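Local coordinates for protein dehydrogenase (Chromobacterium violaceum, PDB 3Q2I) that probably oxidises UDP-N-acetylglucosaminuronic acid with NAD as cofactor, an early step toward 2,3-diacetamido-2,3-dideoxy-D-mannuronic acid, at residues A[158-163]-A[239-244]; A[187-192]-A[337-342]; A[208-213]-A[227-232]. All blocks are in the same frame, centred on the assembly; numbering follows the deposited sequence. Where two conformers were deposited one is given.

Contact 1 (A[158-163]-A[239-244]); sequences MVNVNV and SMNVTM
Asn241 OD1 is held by Thr227 OG1 on the next strand and, in one conformer of that serine, by Ser239 OG of the second subunit. The other end of the amide, Asn241 ND2, gives a nearly straight hydrogen bond to Asn162 OD1 (2.9 Å, 174° at the hydrogen), arriving almost head-on to the C=O and almost in Asn241's own amide plane. The two amides lie side by side, their planes 28° apart, while Asn162 ND2 reaches Glu252. The backbones of strands 156-164 and 237-243 pair in parallel in the mixed sheet of the C-terminal alpha/beta domain. Backbone bonds alternate between them, among them Val161 N to Ser239 O and Asn241 N to Val161 O, both 2.9 Å. Asn160, Asn162, Ser239 and Asn241 line the face turned to the second subunit. The other face is apolar: Met240, extended with CG anti to its backbone N (chi1 -178°), lays CG against Val161 CB at 3.8 Å, and Val242 packs beside Val163. Helix 193-203 covers this face through Tyr195 and Val196. At the strand end, Met244 bends at chi2 and chi3 and sets CE 4.1 Å from Val163 CG1.

Contact 2 (A[187-192]-A[337-342]); sequences AFMNQA and AMYLSA. With HP7 ((2S,3S,4R,5R,6R)-5-acetamido-6-[[[(2R,3S,4R,5R)-5-(2,4-dioxopyrimidin-1-yl)-3,4-dihydroxy-oxolan-2-yl]methoxy-hydroxy-phosphoryl]oxy-hydroxy-phosphoryl]oxy-3,4-dihydroxy-oxane-2-carboxylic acid), chain C.
Tyr339 and Met189 meet through different first torsions: the tyrosine turns CG away from its carbonyl carbon (chi1 -75°), whereas Met189 places CG anti to its backbone N (chi1 173°) and then bends at chi3. The phenol thereby reaches the turn end-first, and OH accepts a bent hydrogen bond from Met189 N at 3.2 Å, 146° at the hydrogen. The same oxygen also bonds Glu223 and the backbone N of Gly186, so three groups grip this buried hydroxyl. Met189 crosses the tyrosine at about a right angle, its methyl CE packing 3.8 Å from Tyr339 CE2; its SD, 5.4 Å from the Tyr339 ring centroid, makes an oblique Met-aromatic contact. A second Met-aromatic pair lies beside it: the extended Met338 lays SD over one face of Phe188, 4.3 Å from the ring centroid and offset toward the rim. Phe188 CB rests 4.0 Å from Tyr339 CE1. These side chains join helix 325-344 to the short, weakly bonded helix 187-191, whose pi-type turn is closed by Ala192 N bonding to Ala187 O. Within the same short helix, residues beyond the Tyr339 contact hold the UDP-sugar. Asn190 OD1 accepts a 2.6 Å hydrogen bond from O4' of HP7, and Asn190 ND2 is bound to Asp184, which fixes the amide's rotation. Gln191 O takes a weak bond from the sugar O3' at 3.3 Å.

Contact 3 (A[208-213]-A[227-232]); sequences SVQAYT and TVSVKW. With NA (sodium ion), chain E.
One residue past the last bridged pair, Tyr212 with Thr227, Thr213 chelates a sodium ion through both its carbonyl O (2.4 Å) and its side-chain OG1 (2.5 Å). OG1 sits between the backbone N and the carbonyl carbon (chi1 65°), which lets it turn to the same ion as O. Four waters complete six ligands, and one of them, more distant from the ion, also accepts a hydrogen bond from Thr213 N. Behind the ion, 208-213 and 227-232 form an antiparallel hairpin ladder. Ser208-Lys231, Gln210-Ser229 and Tyr212-Thr227 are its hydrogen-bonded pairs; the shortest bond is Ser229 N to Gln210 O at 2.8 Å. On their face, Thr227 CG2 meets the edge of the Tyr212 ring at CD2 (4.1 Å), and Gln210 NE2 lies 3.5 Å from Ser229 CB. This face is a subunit interface: Tyr212 OH bonds Ser208 OG of the second subunit, with the reciprocal bond made by Ser208, while Gln210 OE1 stays within the chain on Arg347. Val209, Ala211, Val228 and Val230 form the other face. There Val228 CG2 is anti to its backbone N and touches both Val209 CB (3.7 Å) and Ala211 CB (3.9 Å). Helix 325-344 lies against this apolar face, placing Ala337 on Val209 and Met338 on Val228; strand 348-349 flanks 206-214 on one side of the hairpin, and 237-243 flanks 225-232 on the other.

How the contacts relate
Contacts 1 and 3 are steps of one mixed sheet, their centres 10 Å apart. Strands 225-232 and 237-243 follow each other in the chain and join them, with Met240 O 2.8 Å from Val228 N. Their polar faces both meet the second subunit. Contact 2 lies against the opposite, apolar face: Met240 CE packs 3.7 Å from Ala192 CB, and Ser341 OG approaches Ala211 N at 2.9 Å. It is also the contact that touches the UDP-sugar directly. Contact 1 comes close to that pocket through Met244, whose side chain lies about 6 Å from the ligand and whose SD sits 3.5 Å from Gln191 CB.

Contact 1 (A[158-163]-A[239-244])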
loop_
_atom_site.group_PDB
_atom_site.type_symbol
_atom_site.label_atom_id
_atom_site.label_comp_id
_atom_site.label_asym_id
_atom_site.label_seq_id
_atom_site.Cartn_x
_atom_site.Cartn_y
_atom_site.Cartn_z
ATOM N N MET A 158 9.219 15.158 24.591
ATOM C CA MET A 158 7.986 14.469 24.878
ATOM C C MET A 158 6.899 15.432 25.313
ATOM O O MET A 158 7.102 16.316 26.141
ATOM C CB MET A 158 8.240 13.383 25.936
ATOM C CG MET A 158 7.014 12.641 26.498
ATOM S SD MET A 158 5.956 11.869 25.232
ATOM C CE MET A 158 7.163 10.891 24.335
ATOM N N VAL A 159 5.719 15.280 24.727
ATOM C CA VAL A 159 4.562 16.140 24.980
ATOM C C VAL A 159 3.321 15.265 25.189
ATOM O O VAL A 159 3.117 14.277 24.451
ATOM C CB VAL A 159 4.323 17.131 23.798
ATOM C CG1 VAL A 159 3.125 18.042 24.103
ATOM C CG2 VAL A 159 5.534 18.002 23.556
ATOM N N ASN A 160 2.507 15.553 26.221
ATOM C CA ASN A 160 1.218 14.888 26.384
ATOM C C ASN A 160 0.142 15.897 26.662
ATOM O O ASN A 160 0.315 16.731 27.555
ATOM C CB ASN A 160 1.289 13.827 27.494
ATOM C CG ASN A 160 -0.036 13.194 27.786
ATOM O OD1 ASN A 160 -0.508 13.246 28.913
ATOM N ND2 ASN A 160 -0.645 12.555 26.798
ATOM N N VAL A 161 -0.912 15.892 25.872
ATOM C CA VAL A 161 -2.093 16.740 26.120
ATOM C C VAL A 161 -3.288 15.829 26.460
ATOM O O VAL A 161 -3.600 14.899 25.704
ATOM C CB VAL A 161 -2.420 17.585 24.889
ATOM C CG1 VAL A 161 -3.718 18.384 25.066
ATOM C CG2 VAL A 161 -1.262 18.523 24.597
ATOM N N ASN A 162 -4.053 16.116 27.516
ATOM C CA ASN A 162 -5.249 15.352 27.862
ATOM C C ASN A 162 -6.407 16.305 27.982
ATOM O O ASN A 162 -6.291 17.364 28.600
ATOM C CB ASN A 162 -5.154 14.639 29.212
ATOM C CG ASN A 162 -4.094 13.560 29.219
ATOM O OD1 ASN A 162 -3.886 12.857 28.239
ATOM N ND2 ASN A 162 -3.497 13.347 30.382
ATOM N N VAL A 163 -7.505 15.970 27.356
ATOM C CA VAL A 163 -8.784 16.712 27.533
ATOM C C VAL A 163 -9.802 15.651 27.888
ATOM O O VAL A 163 -10.345 14.961 27.007
ATOM C CB VAL A 163 -9.181 17.507 26.292
ATOM C CG1 VAL A 163 -10.512 18.301 26.574
ATOM C CG2 VAL A 163 -8.033 18.513 25.970
ATOM N N SER A 239 1.543 12.656 22.481
ATOM C CA SER A 239 0.167 12.223 22.215
ATOM C C SER A 239 -0.828 13.247 22.740
ATOM O O SER A 239 -0.522 13.990 23.687
ATOM C CB SER A 239 -0.099 10.901 22.943
ATOM O OG SER A 239 0.106 11.000 24.340
ATOM N N MET A 240 -1.994 13.294 22.117
ATOM C CA MET A 240 -3.138 14.011 22.660
ATOM C C MET A 240 -4.319 13.067 22.779
ATOM O O MET A 240 -4.617 12.320 21.839
ATOM C CB MET A 240 -3.515 15.151 21.703
ATOM C CG MET A 240 -4.672 15.912 22.330
ATOM S SD MET A 240 -4.985 17.432 21.387
ATOM C CE MET A 240 -6.557 17.894 22.058
ATOM N N ASN A 241 -4.922 13.046 23.974
ATOM C CA ASN A 241 -5.998 12.095 24.287
ATOM C C ASN A 241 -7.212 12.922 24.645
ATOM O O ASN A 241 -7.088 13.910 25.414
ATOM C CB ASN A 241 -5.636 11.321 25.554
ATOM C CG ASN A 241 -4.361 10.569 25.407
ATOM O OD1 ASN A 241 -4.207 9.771 24.486
ATOM N ND2 ASN A 241 -3.402 10.839 26.284
ATOM N N VAL A 242 -8.361 12.624 24.051
ATOM C CA VAL A 242 -9.559 13.390 24.347
ATOM C C VAL A 242 -10.756 12.463 24.560
ATOM O O VAL A 242 -10.942 11.496 23.803
ATOM C CB VAL A 242 -9.797 14.434 23.247
ATOM C CG1 VAL A 242 -8.563 15.320 23.112
ATOM C CG2 VAL A 242 -10.055 13.785 21.874
ATOM N N THR A 243 -11.624 12.755 25.542
ATOM C CA THR A 243 -12.937 12.127 25.502
ATOM C C THR A 243 -13.939 13.098 26.077
ATOM O O THR A 243 -13.541 13.919 26.906
ATOM C CB THR A 243 -13.038 10.792 26.272
ATOM O OG1 THR A 243 -14.343 10.207 26.083
ATOM C CG2 THR A 243 -12.619 10.983 27.747
ATOM N N MET A 244 -15.162 13.048 25.568
ATOM C CA MET A 244 -16.307 13.811 26.136
ATOM C C MET A 244 -17.150 12.887 27.013
ATOM O O MET A 244 -18.290 13.233 27.370
ATOM C CB MET A 244 -17.144 14.447 25.019
ATOM C CG MET A 244 -16.418 15.512 24.226
ATOM S SD MET A 244 -15.707 16.848 25.211
ATOM C CE MET A 244 -13.952 16.735 24.884
#

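Contact 2 (A[187-192]-A[337-342])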
loop_
_atom_site.group_PDB
_atom_site.type_symbol
_atom_site.label_atom_id
_atom_site.label_comp_id
_atom_site.label_asym_id
_atom_site.label_seq_id
_atom_site.Cartn_x
_atom_site.Cartn_y
_atom_site.Cartn_z
ATOM N N ALA A 187 -14.963 15.617 19.096
ATOM C CA ALA A 187 -14.161 15.942 20.272
ATOM C C ALA A 187 -12.889 16.733 19.955
ATOM O O ALA A 187 -12.471 17.620 20.721
ATOM C CB ALA A 187 -13.871 14.698 21.086
ATOM N N PHE A 188 -12.226 16.409 18.838
ATOM C CA PHE A 188 -11.027 17.162 18.471
ATOM C C PHE A 188 -11.313 18.520 17.829
ATOM O O PHE A 188 -10.723 19.524 18.260
ATOM C CB PHE A 188 -10.123 16.329 17.552
ATOM C CG PHE A 188 -9.278 15.295 18.249
ATOM C CD1 PHE A 188 -8.136 15.632 18.951
ATOM C CD2 PHE A 188 -9.488 13.947 17.966
ATOM C CE1 PHE A 188 -7.298 14.665 19.530
ATOM C CE2 PHE A 188 -8.588 12.953 18.439
ATOM C CZ PHE A 188 -7.562 13.326 19.307
ATOM N N MET A 189 -12.203 18.567 16.840
ATOM C CA MET A 189 -12.409 19.798 16.047
ATOM C C MET A 189 -13.270 20.833 16.782
ATOM O O MET A 189 -13.013 22.038 16.600
ATOM C CB MET A 189 -13.073 19.422 14.733
ATOM C CG MET A 189 -13.511 20.604 13.835
ATOM S SD MET A 189 -14.013 20.085 12.194
ATOM C CE MET A 189 -12.427 19.756 11.430
ATOM N N ASN A 190 -14.219 20.344 17.561
ATOM C CA ASN A 190 -15.030 21.268 18.386
ATOM C C ASN A 190 -14.424 21.350 19.789
ATOM O O ASN A 190 -13.646 22.263 20.072
ATOM C CB ASN A 190 -16.500 20.854 18.452
ATOM C CG ASN A 190 -17.292 21.814 19.355
ATOM O OD1 ASN A 190 -16.711 22.383 20.259
ATOM N ND2 ASN A 190 -18.545 22.077 19.043
ATOM N N GLN A 191 -14.666 20.354 20.633
ATOM C CA GLN A 191 -14.507 20.605 22.080
ATOM C C GLN A 191 -13.093 20.903 22.521
ATOM O O GLN A 191 -12.816 21.867 23.257
ATOM C CB GLN A 191 -15.161 19.502 22.924
ATOM C CG GLN A 191 -16.688 19.496 22.798
ATOM C CD GLN A 191 -17.172 18.719 21.585
ATOM O OE1 GLN A 191 -16.526 17.771 21.103
ATOM N NE2 GLN A 191 -18.306 19.113 21.060
ATOM N N ALA A 192 -12.148 20.120 22.005
ATOM C CA ALA A 192 -10.761 20.293 22.384
ATOM C C ALA A 192 -9.921 21.147 21.420
ATOM O O ALA A 192 -8.688 21.068 21.447
ATOM C CB ALA A 192 -10.134 18.891 22.572
ATOM N N ALA A 337 -5.529 16.441 9.241
ATOM C CA ALA A 337 -4.625 15.276 9.143
ATOM C C ALA A 337 -5.020 14.194 10.160
ATOM O O ALA A 337 -5.004 12.990 9.806
ATOM C CB ALA A 337 -3.197 15.707 9.442
ATOM N N MET A 338 -5.423 14.596 11.372
ATOM C CA MET A 338 -5.866 13.636 12.404
ATOM C C MET A 338 -7.133 12.925 11.888
ATOM O O MET A 338 -7.243 11.694 12.030
ATOM C CB MET A 338 -6.214 14.329 13.748
ATOM C CG MET A 338 -5.036 15.065 14.344
ATOM S SD MET A 338 -5.649 15.902 15.847
ATOM C CE MET A 338 -4.107 16.496 16.508
ATOM N N TYR A 339 -8.079 13.668 11.310
ATOM C CA TYR A 339 -9.309 13.047 10.775
ATOM C C TYR A 339 -9.073 12.092 9.615
ATOM O O TYR A 339 -9.654 11.012 9.608
ATOM C CB TYR A 339 -10.397 14.106 10.503
ATOM C CG TYR A 339 -11.102 14.660 11.726
ATOM C CD1 TYR A 339 -10.837 14.183 13.009
ATOM C CD2 TYR A 339 -12.046 15.674 11.564
ATOM C CE1 TYR A 339 -11.532 14.702 14.137
ATOM C CE2 TYR A 339 -12.772 16.154 12.662
ATOM C CZ TYR A 339 -12.516 15.647 13.931
ATOM O OH TYR A 339 -13.221 16.123 15.058
ATOM N N LEU A 340 -8.190 12.474 8.699
ATOM C CA LEU A 340 -7.827 11.553 7.607
ATOM C C LEU A 340 -7.123 10.317 8.192
ATOM O O LEU A 340 -7.364 9.202 7.750
ATOM C CB LEU A 340 -6.896 12.263 6.633
ATOM C CG LEU A 340 -7.584 13.340 5.794
ATOM C CD1 LEU A 340 -6.496 14.196 5.142
ATOM C CD2 LEU A 340 -8.519 12.666 4.781
ATOM N N SER A 341 -6.232 10.525 9.149
ATOM C CA SER A 341 -5.468 9.387 9.697
ATOM C C SER A 341 -6.419 8.426 10.422
ATOM O O SER A 341 -6.308 7.197 10.261
ATOM C CB SER A 341 -4.466 9.963 10.710
ATOM O OG SER A 341 -3.805 8.836 11.347
ATOM N N ALA A 342 -7.339 8.945 11.236
ATOM C CA ALA A 342 -8.289 8.095 11.946
ATOM C C ALA A 342 -9.219 7.376 10.981
ATOM O O ALA A 342 -9.587 6.223 11.207
ATOM C CB ALA A 342 -9.138 8.938 12.901
HETATM N N1 HP7 C . -20.732 20.165 30.364
HETATM C C2 HP7 C . -21.087 19.096 31.077
HETATM O O2 HP7 C . -22.148 18.485 30.783
HETATM N N3 HP7 C . -20.361 18.679 32.118
HETATM C C4 HP7 C . -19.241 19.328 32.463
HETATM O O4 HP7 C . -18.632 18.929 33.485
HETATM C C5 HP7 C . -18.830 20.447 31.731
HETATM C C6 HP7 C . -19.622 20.854 30.666
HETATM P PA HP7 C . -18.704 24.733 29.117
HETATM P PB HP7 C . -17.210 26.380 27.388
HETATM O "O'P" HP7 C . -18.232 22.111 24.217
HETATM O "O'Q" HP7 C . -19.172 23.601 22.895
HETATM C "C1'" HP7 C . -15.738 24.753 25.952
HETATM O O1A HP7 C . -17.660 24.301 30.135
HETATM O O1B HP7 C . -16.143 26.427 28.456
HETATM C C1C HP7 C . -21.547 20.529 29.197
HETATM C "C2'" HP7 C . -14.523 24.968 25.034
HETATM N "N2'" HP7 C . -13.740 26.124 25.473
HETATM O O2A HP7 C . -19.687 25.836 29.399
HETATM O O2B HP7 C . -18.080 27.572 27.044
HETATM C C2C HP7 C . -22.687 21.482 29.529
HETATM O O2C HP7 C . -23.783 21.027 28.730
HETATM C "C3'" HP7 C . -14.961 25.177 23.590
HETATM O "O3'" HP7 C . -13.766 25.036 22.786
HETATM O O3A HP7 C . -18.058 25.052 27.682
HETATM O O3B HP7 C . -16.484 25.978 25.982
HETATM C C3C HP7 C . -22.212 22.805 28.953
HETATM O O3C HP7 C . -23.317 23.603 28.527
HETATM C "C4'" HP7 C . -15.974 24.107 23.154
HETATM O "O4'" HP7 C . -16.528 24.371 21.870
HETATM C C4C HP7 C . -21.349 22.411 27.758
HETATM O O4C HP7 C . -20.700 21.252 28.300
HETATM C "C5'" HP7 C . -17.160 24.198 24.136
HETATM O "O5'" HP7 C . -16.626 23.783 25.390
HETATM C C5C HP7 C . -20.297 23.467 27.499
HETATM O O5C HP7 C . -19.517 23.420 28.687
HETATM C "C6'" HP7 C . -18.268 23.262 23.719
HETATM C "C7'" HP7 C . -12.463 26.134 25.848
HETATM O "O7'" HP7 C . -11.670 25.183 25.788
HETATM C "C8'" HP7 C . -11.959 27.456 26.379
#

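Contact 3 (A[208-213]-A[227-232])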
loop_
_atom_site.group_PDB
_atom_site.type_symbol
_atom_site.label_atom_id
_atom_site.label_comp_id
_atom_site.label_asym_id
_atom_site.label_seq_id
_atom_site.Cartn_x
_atom_site.Cartn_y
_atom_site.Cartn_z
ATOM N N SER A 208 4.048 14.620 11.296
ATOM C CA SER A 208 3.006 13.630 10.934
ATOM C C SER A 208 2.196 13.286 12.185
ATOM O O SER A 208 2.660 13.557 13.325
ATOM C CB SER A 208 3.602 12.388 10.257
ATOM O OG SER A 208 4.428 11.647 11.176
ATOM N N VAL A 209 1.027 12.696 11.947
ATOM C CA VAL A 209 0.212 12.188 13.044
ATOM C C VAL A 209 -0.275 10.792 12.705
ATOM O O VAL A 209 -0.405 10.412 11.535
ATOM C CB VAL A 209 -1.010 13.117 13.289
ATOM C CG1 VAL A 209 -0.547 14.530 13.662
ATOM C CG2 VAL A 209 -1.940 13.141 12.064
ATOM N N GLN A 210 -0.668 10.059 13.773
ATOM C CA GLN A 210 -1.355 8.759 13.637
ATOM C C GLN A 210 -2.500 8.762 14.646
ATOM O O GLN A 210 -2.240 8.937 15.838
ATOM C CB GLN A 210 -0.409 7.627 14.067
ATOM C CG GLN A 210 0.799 7.562 13.181
ATOM C CD GLN A 210 1.971 6.784 13.802
ATOM O OE1 GLN A 210 2.858 6.330 13.094
ATOM N NE2 GLN A 210 1.976 6.647 15.127
ATOM N N ALA A 211 -3.741 8.593 14.212
ATOM C CA ALA A 211 -4.886 8.839 15.089
ATOM C C ALA A 211 -5.873 7.675 15.111
ATOM O O ALA A 211 -5.929 6.895 14.150
ATOM C CB ALA A 211 -5.567 10.170 14.780
ATOM N N TYR A 212 -6.587 7.524 16.244
ATOM C CA TYR A 212 -7.772 6.678 16.315
ATOM C C TYR A 212 -8.878 7.587 16.877
ATOM O O TYR A 212 -8.622 8.385 17.775
ATOM C CB TYR A 212 -7.663 5.516 17.321
ATOM C CG TYR A 212 -6.680 4.428 16.980
ATOM C CD1 TYR A 212 -7.061 3.391 16.150
ATOM C CD2 TYR A 212 -5.456 4.365 17.628
ATOM C CE1 TYR A 212 -6.150 2.400 15.828
ATOM C CE2 TYR A 212 -4.555 3.335 17.348
ATOM C CZ TYR A 212 -4.949 2.339 16.500
ATOM O OH TYR A 212 -4.063 1.334 16.148
ATOM N N THR A 213 -10.058 7.475 16.282
ATOM C CA THR A 213 -11.214 8.094 16.933
ATOM C C THR A 213 -12.417 7.168 16.892
ATOM O O THR A 213 -12.449 6.194 16.153
ATOM C CB THR A 213 -11.615 9.380 16.198
ATOM O OG1 THR A 213 -12.076 9.089 14.890
ATOM C CG2 THR A 213 -10.518 10.429 16.155
ATOM N N THR A 227 -7.536 9.538 20.218
ATOM C CA THR A 227 -6.166 9.659 20.638
ATOM C C THR A 227 -5.302 9.864 19.392
ATOM O O THR A 227 -5.637 9.344 18.324
ATOM C CB THR A 227 -5.707 8.442 21.478
ATOM O OG1 THR A 227 -4.415 8.716 22.015
ATOM C CG2 THR A 227 -5.716 7.083 20.702
ATOM N N VAL A 228 -4.304 10.726 19.522
ATOM C CA VAL A 228 -3.433 10.969 18.367
ATOM C C VAL A 228 -1.992 10.890 18.820
ATOM O O VAL A 228 -1.652 11.557 19.799
ATOM C CB VAL A 228 -3.729 12.306 17.700
ATOM C CG1 VAL A 228 -3.653 13.480 18.667
ATOM C CG2 VAL A 228 -2.852 12.482 16.462
ATOM N N SER A 229 -1.171 10.119 18.096
ATOM C CA SER A 229 0.292 10.059 18.225
ATOM C C SER A 229 0.836 11.170 17.300
ATOM O O SER A 229 0.390 11.260 16.137
ATOM C CB SER A 229 0.723 8.657 17.663
ATOM O OG SER A 229 0.163 7.637 18.432
ATOM N N VAL A 230 1.762 12.013 17.805
ATOM C CA VAL A 230 2.282 13.127 17.036
ATOM C C VAL A 230 3.816 13.072 16.970
ATOM O O VAL A 230 4.512 12.807 17.990
ATOM C CB VAL A 230 1.900 14.444 17.747
ATOM C CG1 VAL A 230 2.408 15.698 16.943
ATOM C CG2 VAL A 230 0.393 14.520 17.925
ATOM N N LYS A 231 4.363 13.365 15.776
ATOM C CA LYS A 231 5.794 13.492 15.560
ATOM C C LYS A 231 6.092 14.883 15.065
ATOM O O LYS A 231 5.518 15.286 14.047
ATOM C CB LYS A 231 6.376 12.432 14.605
ATOM C CG LYS A 231 7.878 12.697 14.346
ATOM C CD LYS A 231 8.427 11.691 13.364
ATOM C CE LYS A 231 9.874 12.075 13.016
ATOM N NZ LYS A 231 10.398 11.286 11.872
ATOM N N TRP A 232 6.952 15.632 15.767
ATOM C CA TRP A 232 7.342 16.983 15.339
ATOM C C TRP A 232 8.571 16.906 14.449
ATOM O O TRP A 232 9.359 15.938 14.507
ATOM C CB TRP A 232 7.601 17.849 16.609
ATOM C CG TRP A 232 6.372 18.436 17.177
ATOM C CD1 TRP A 232 5.849 19.668 16.875
ATOM C CD2 TRP A 232 5.492 17.874 18.173
ATOM N NE1 TRP A 232 4.706 19.883 17.584
ATOM C CE2 TRP A 232 4.444 18.803 18.379
ATOM C CE3 TRP A 232 5.474 16.679 18.898
ATOM C CZ2 TRP A 232 3.434 18.598 19.300
ATOM C CZ3 TRP A 232 4.475 16.482 19.808
ATOM C CH2 TRP A 232 3.447 17.422 19.993
HETATM NA NA NA E . -12.642 6.856 13.827
HETATM O O HOH W 1 -10.058 5.589 13.939
HETATM O O HOH W 2 -12.963 5.034 13.076
HETATM O O HOH W 3 -12.993 8.118 11.679
HETATM O O HOH W 4 -14.707 7.939 14.146
#